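Local coordinates for crispr-associated endoribonuclease CAS2 (Thermococcus onnurineus, PDB 5G4D) that belongs to the CRISPR adaptation machinery, forming a homodimer that joins a Cas1 dimer, and probably acts as a magnesium-dependent endoribonuclease on single-stranded RNA, at the interface of chains A and B. Numbering follows the deposited sequence. Chains: chain A/B, Crispr-associated endoribonuclease CAS2.

The interface of chains A and B. Residues chain A 31, 37, 73-76; chain B 63-66.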
loop_
_atom_site.group_PDB
_atom_site.type_symbol
_atom_site.label_atom_id
_atom_site.label_comp_id
_atom_site.label_asym_id
_atom_site.label_seq_id
_atom_site.Cartn_x
_atom_site.Cartn_y
_atom_site.Cartn_z
ATOM N N VAL A 31 -6.958 -3.405 -5.085
ATOM C CA VAL A 31 -5.688 -3.638 -5.788
ATOM C C VAL A 31 -5.149 -5.031 -5.504
ATOM O O VAL A 31 -4.783 -5.777 -6.419
ATOM C CB VAL A 31 -4.656 -2.558 -5.388
ATOM C CG1 VAL A 31 -3.278 -2.829 -6.029
ATOM C CG2 VAL A 31 -5.164 -1.167 -5.721
ATOM N N GLU A 37 -7.359 1.696 -4.003
ATOM C CA GLU A 37 -6.992 3.007 -4.533
ATOM C C GLU A 37 -8.122 3.573 -5.390
ATOM O O GLU A 37 -8.993 2.839 -5.864
ATOM C CB GLU A 37 -5.682 2.955 -5.342
ATOM C CG GLU A 37 -5.748 2.175 -6.647
ATOM C CD GLU A 37 -4.457 2.270 -7.451
ATOM O OE1 GLU A 37 -4.282 3.286 -8.165
ATOM O OE2 GLU A 37 -3.630 1.338 -7.368
ATOM N N LYS A 73 1.893 6.586 -11.062
ATOM C CA LYS A 73 2.471 5.542 -11.882
ATOM C C LYS A 73 2.867 4.362 -10.992
ATOM O O LYS A 73 3.175 4.524 -9.808
ATOM C CB LYS A 73 3.679 6.064 -12.661
ATOM C CG LYS A 73 4.303 4.990 -13.514
ATOM C CD LYS A 73 5.304 5.530 -14.483
ATOM C CE LYS A 73 6.257 6.369 -13.720
ATOM N NZ LYS A 73 7.452 5.580 -13.353
ATOM N N ARG A 74 2.804 3.162 -11.554
ATOM C CA ARG A 74 3.201 1.990 -10.788
ATOM C C ARG A 74 3.718 0.917 -11.726
ATOM O O ARG A 74 3.369 0.878 -12.908
ATOM C CB ARG A 74 2.041 1.454 -9.935
ATOM C CG ARG A 74 1.067 0.501 -10.641
ATOM C CD ARG A 74 0.083 1.236 -11.560
ATOM N NE ARG A 74 -0.501 2.434 -10.949
ATOM C CZ ARG A 74 -1.527 2.418 -10.100
ATOM N NH1 ARG A 74 -2.081 1.261 -9.735
ATOM N NH2 ARG A 74 -1.974 3.553 -9.595
ATOM N N GLU A 75 4.569 0.049 -11.178
ATOM C CA GLU A 75 5.041 -1.149 -11.861
ATOM C C GLU A 75 4.575 -2.362 -11.075
ATOM O O GLU A 75 4.657 -2.374 -9.847
ATOM C CB GLU A 75 6.564 -1.162 -11.985
ATOM C CG GLU A 75 7.105 -2.494 -12.475
ATOM C CD GLU A 75 8.478 -2.394 -13.106
ATOM O OE1 GLU A 75 9.162 -1.358 -12.925
ATOM O OE2 GLU A 75 8.865 -3.363 -13.801
ATOM N N VAL A 76 4.079 -3.376 -11.779
ATOM C CA VAL A 76 3.602 -4.604 -11.160
ATOM C C VAL A 76 4.601 -5.709 -11.460
ATOM O O VAL A 76 4.999 -5.897 -12.617
ATOM C CB VAL A 76 2.199 -4.985 -11.660
ATOM C CG1 VAL A 76 1.717 -6.259 -10.977
ATOM C CG2 VAL A 76 1.228 -3.847 -11.417
ATOM N N VAL B 63 3.463 -7.961 -6.650
ATOM C CA VAL B 63 4.088 -6.809 -6.015
ATOM C C VAL B 63 3.706 -5.585 -6.831
ATOM O O VAL B 63 3.823 -5.598 -8.060
ATOM C CB VAL B 63 5.621 -6.948 -5.940
ATOM C CG1 VAL B 63 6.212 -5.779 -5.180
ATOM C CG2 VAL B 63 6.037 -8.285 -5.317
ATOM N N VAL B 64 3.214 -4.547 -6.163
ATOM C CA VAL B 64 2.905 -3.273 -6.809
ATOM C C VAL B 64 3.864 -2.232 -6.258
ATOM O O VAL B 64 3.955 -2.044 -5.038
ATOM C CB VAL B 64 1.444 -2.850 -6.590
ATOM C CG1 VAL B 64 1.198 -1.460 -7.191
ATOM C CG2 VAL B 64 0.500 -3.866 -7.207
ATOM N N ILE B 65 4.596 -1.575 -7.151
ATOM C CA ILE B 65 5.551 -0.536 -6.785
ATOM C C ILE B 65 5.001 0.790 -7.298
ATOM O O ILE B 65 5.096 1.099 -8.498
ATOM C CB ILE B 65 6.947 -0.822 -7.354
ATOM C CG1 ILE B 65 7.400 -2.220 -6.923
ATOM C CG2 ILE B 65 7.929 0.257 -6.907
ATOM C CD1 ILE B 65 8.722 -2.648 -7.549
ATOM N N TYR B 66 4.456 1.599 -6.386
ATOM C CA TYR B 66 4.055 2.959 -6.737
ATOM C C TYR B 66 5.296 3.833 -6.817
ATOM O O TYR B 66 6.130 3.804 -5.907
ATOM C CB TYR B 66 3.091 3.515 -5.690
ATOM C CG TYR B 66 1.781 2.760 -5.619
ATOM C CD1 TYR B 66 0.763 3.026 -6.522
ATOM C CD2 TYR B 66 1.567 1.781 -4.645
ATOM C CE1 TYR B 66 -0.436 2.341 -6.465
ATOM C CE2 TYR B 66 0.376 1.081 -4.583
ATOM C CZ TYR B 66 -0.623 1.372 -5.500
ATOM O OH TYR B 66 -1.812 0.686 -5.446
#
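B:Tyr66 and A:Glu37 meet tip to tip across the Cas2 homodimer interface, where the last strand of chain A, 73-78, leaves its own subunit and adds to the edge of strand 62-68 of chain B. The phenol OH of B:Tyr66 donates to carboxylate OE2 of A:Glu37 at 2.7 Å, coming from above the carboxylate plane, 47° out of it.

That carboxylate is already held from within chain A. A:Arg74 grips it end-on with two nitrogens: NH2 bonds OE1 at 2.7 Å, nearly in the guanidinium plane and on the syn lone pair, a salt bridge, while NH1 reaches OE2 at 2.8 Å. The NH1 and tyrosine OH donors approach OE2 from opposite faces of its plane, and together the three bonds fix the rotation of the carboxylate. The positive guanidinium would be expected to keep A:Glu37 ionised and a strong acceptor for the phenol.

Packing backs up this polar cluster. A:Arg74 and B:Tyr66 run side by side, and the ring turns its CE1 rim onto a guanidinium face, 3.8 Å from CZ, with the two planes 79° apart. The arginine chain bends at chi2 (-77°) and again at chi3, which carries the guanidinium along the ring's edge to A:Glu37. On the ring's own chain, B:Val64 CG1 lies over one face near the rim; the same methyl touches A:Arg74 CG at 4.0 Å. A:Val31 brings its two methyls up to the phenol oxygen, and its CG1 also meets B:Val64 CG2.

The backbones pair antiparallel, A:Glu75 opposite B:Ile65, which stitches the swapped strand into the sheet. A:Glu75 N gives a hydrogen bond to B:Ile65 O at 2.9 Å, and B:Ile65 N returns one to A:Glu75 O at 2.8 Å.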